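Local coordinates for aspartate--tRNA(Asp/Asn) ligase (Sulfolobus tokodaii, PDB 1WYD), which charges both tRNA(Asp) and tRNA(Asn) with L-aspartate, first activating the amino acid with ATP as Asp-AMP, at the interface of chains A and B. Residues are numbered along the deposited sequence; one frame, centred on the assembly and turned at random. Chains: chain A/B, hypothetical aspartyl-tRNA synthetase.

The interface of chains A and B. Residues chain A 145, 149, 155, 157; chain B 138, 141, 145, 205.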
loop_
_atom_site.group_PDB
_atom_site.type_symbol
_atom_site.label_atom_id
_atom_site.label_comp_id
_atom_site.label_asym_id
_atom_site.label_seq_id
_atom_site.Cartn_x
_atom_site.Cartn_y
_atom_site.Cartn_z
ATOM N N ARG A 145 2.159 0.920 -10.069
ATOM C CA ARG A 145 3.398 1.366 -9.432
ATOM C C ARG A 145 4.550 1.279 -10.432
ATOM O O ARG A 145 5.438 2.163 -10.466
ATOM C CB ARG A 145 3.717 0.515 -8.194
ATOM C CG ARG A 145 2.776 0.675 -6.989
ATOM C CD ARG A 145 3.314 0.016 -5.685
ATOM N NE ARG A 145 2.313 -0.036 -4.619
ATOM C CZ ARG A 145 1.478 -1.037 -4.417
ATOM N NH1 ARG A 145 1.483 -2.115 -5.190
ATOM N NH2 ARG A 145 0.644 -0.976 -3.418
ATOM N N TYR A 149 7.260 4.112 -10.999
ATOM C CA TYR A 149 8.692 3.869 -10.813
ATOM C C TYR A 149 9.509 4.339 -12.026
ATOM O O TYR A 149 10.562 4.968 -11.861
ATOM C CB TYR A 149 8.973 2.403 -10.551
ATOM C CG TYR A 149 8.486 1.850 -9.219
ATOM C CD1 TYR A 149 8.694 2.512 -8.001
ATOM C CD2 TYR A 149 7.819 0.654 -9.184
ATOM C CE1 TYR A 149 8.213 1.958 -6.789
ATOM C CE2 TYR A 149 7.358 0.124 -8.025
ATOM C CZ TYR A 149 7.537 0.774 -6.840
ATOM O OH TYR A 149 7.067 0.117 -5.725
ATOM N N GLU A 155 7.315 6.035 -3.333
ATOM C CA GLU A 155 6.181 5.653 -2.538
ATOM C C GLU A 155 6.189 6.257 -1.138
ATOM O O GLU A 155 7.123 6.061 -0.379
ATOM C CB GLU A 155 6.031 4.154 -2.500
ATOM C CG GLU A 155 4.746 3.696 -1.838
ATOM C CD GLU A 155 4.452 2.227 -2.076
ATOM O OE1 GLU A 155 5.371 1.445 -2.465
ATOM O OE2 GLU A 155 3.289 1.849 -1.858
ATOM N N PHE A 157 3.729 7.056 2.537
ATOM C CA PHE A 157 2.563 6.840 3.401
ATOM C C PHE A 157 2.324 8.092 4.220
ATOM O O PHE A 157 3.253 8.601 4.840
ATOM C CB PHE A 157 2.781 5.664 4.327
ATOM C CG PHE A 157 2.555 4.385 3.660
ATOM C CD1 PHE A 157 3.640 3.610 3.229
ATOM C CD2 PHE A 157 1.271 3.971 3.374
ATOM C CE1 PHE A 157 3.431 2.437 2.534
ATOM C CE2 PHE A 157 1.063 2.758 2.692
ATOM C CZ PHE A 157 2.138 2.005 2.280
ATOM N N SER B 138 11.048 3.652 -0.067
ATOM C CA SER B 138 10.279 3.391 -1.270
ATOM C C SER B 138 10.859 2.198 -2.021
ATOM O O SER B 138 10.124 1.344 -2.570
ATOM C CB SER B 138 10.276 4.626 -2.186
ATOM O OG SER B 138 9.598 4.343 -3.414
ATOM N N LEU B 141 10.049 -1.048 -0.271
ATOM C CA LEU B 141 8.725 -1.600 -0.496
ATOM C C LEU B 141 8.661 -2.325 -1.849
ATOM O O LEU B 141 8.013 -3.388 -1.996
ATOM C CB LEU B 141 7.656 -0.491 -0.384
ATOM C CG LEU B 141 7.473 0.101 1.041
ATOM C CD1 LEU B 141 6.864 1.500 0.975
ATOM C CD2 LEU B 141 6.619 -0.785 1.942
ATOM N N ARG B 145 7.796 -6.292 -2.514
ATOM C CA ARG B 145 6.703 -6.811 -3.310
ATOM C C ARG B 145 7.280 -7.688 -4.427
ATOM O O ARG B 145 6.746 -8.754 -4.738
ATOM C CB ARG B 145 5.873 -5.676 -3.852
ATOM C CG ARG B 145 5.100 -4.903 -2.786
ATOM C CD ARG B 145 4.064 -3.991 -3.391
ATOM N NE ARG B 145 3.491 -3.066 -2.419
ATOM C CZ ARG B 145 3.929 -1.832 -2.192
ATOM N NH1 ARG B 145 4.965 -1.365 -2.872
ATOM N NH2 ARG B 145 3.319 -1.042 -1.288
ATOM N N VAL B 205 0.588 -4.229 2.545
ATOM C CA VAL B 205 1.384 -3.209 3.202
ATOM C C VAL B 205 0.355 -2.089 3.451
ATOM O O VAL B 205 -0.255 -1.599 2.498
ATOM C CB VAL B 205 2.504 -2.661 2.279
ATOM C CG1 VAL B 205 3.435 -1.775 3.037
ATOM C CG2 VAL B 205 3.327 -3.784 1.657
HETATM O O HOH W 1 5.937 -2.016 -5.528
HETATM O O HOH W 2 7.940 1.380 -3.702
#
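B:Arg145 and A:Glu155 meet end-on in a bidentate salt bridge at the homodimer interface of this class II aminoacyl-tRNA synthetase, beside the paired helices 128-150. NH1 of B:Arg145 reaches OE1 of A:Glu155 at 2.9 Å; OE1 accepts through its syn lone pair and lies close to the guanidinium plane. NH2 binds OE2, also at 2.9 Å, but less squarely, with the oxygen 29° out of the guanidinium plane. Arginine suits this place because two parallel N-H groups match the two carboxylate oxygens and fix the rotation of both flat groups.

At the two-fold axis, A:Arg145 lays its guanidinium over that of B:Arg145, the planes 9° apart and the CZ atoms 3.4 Å from each other. Flat, delocalised cations can stack in this way, and the glutamate bound to B:Arg145, with its symmetry twin, would offset their charge. Both arginine chains run extended from CG to NE, which carries their heads from opposing helices to the stack.

Beside the carboxylate, the backbone N of A:Glu155 donates a nearly straight hydrogen bond to OG of B:Ser138 (2.8 Å); serine, with its short side chain, suits a place where strand 154-155 lies close to the helix. CG of A:Glu155 stands anti to its own N (chi1 -172°), sending the carboxylate away from this bond towards B:Arg145. B:Leu141 covers the glutamate with CB and CD1, and CD1 also meets CE1 of A:Phe157 at 3.9 Å; CG1 of B:Val205 reaches the ring's CZ, adding a branched apolar surface.

Farther out, the hydroxyl of A:Tyr149, held out by its long ring and able to donate and accept, contacts two waters in the ring plane: one leads to NH1 of B:Arg145, the other to OE1 of A:Glu155 and the carbonyl O of B:Ser138.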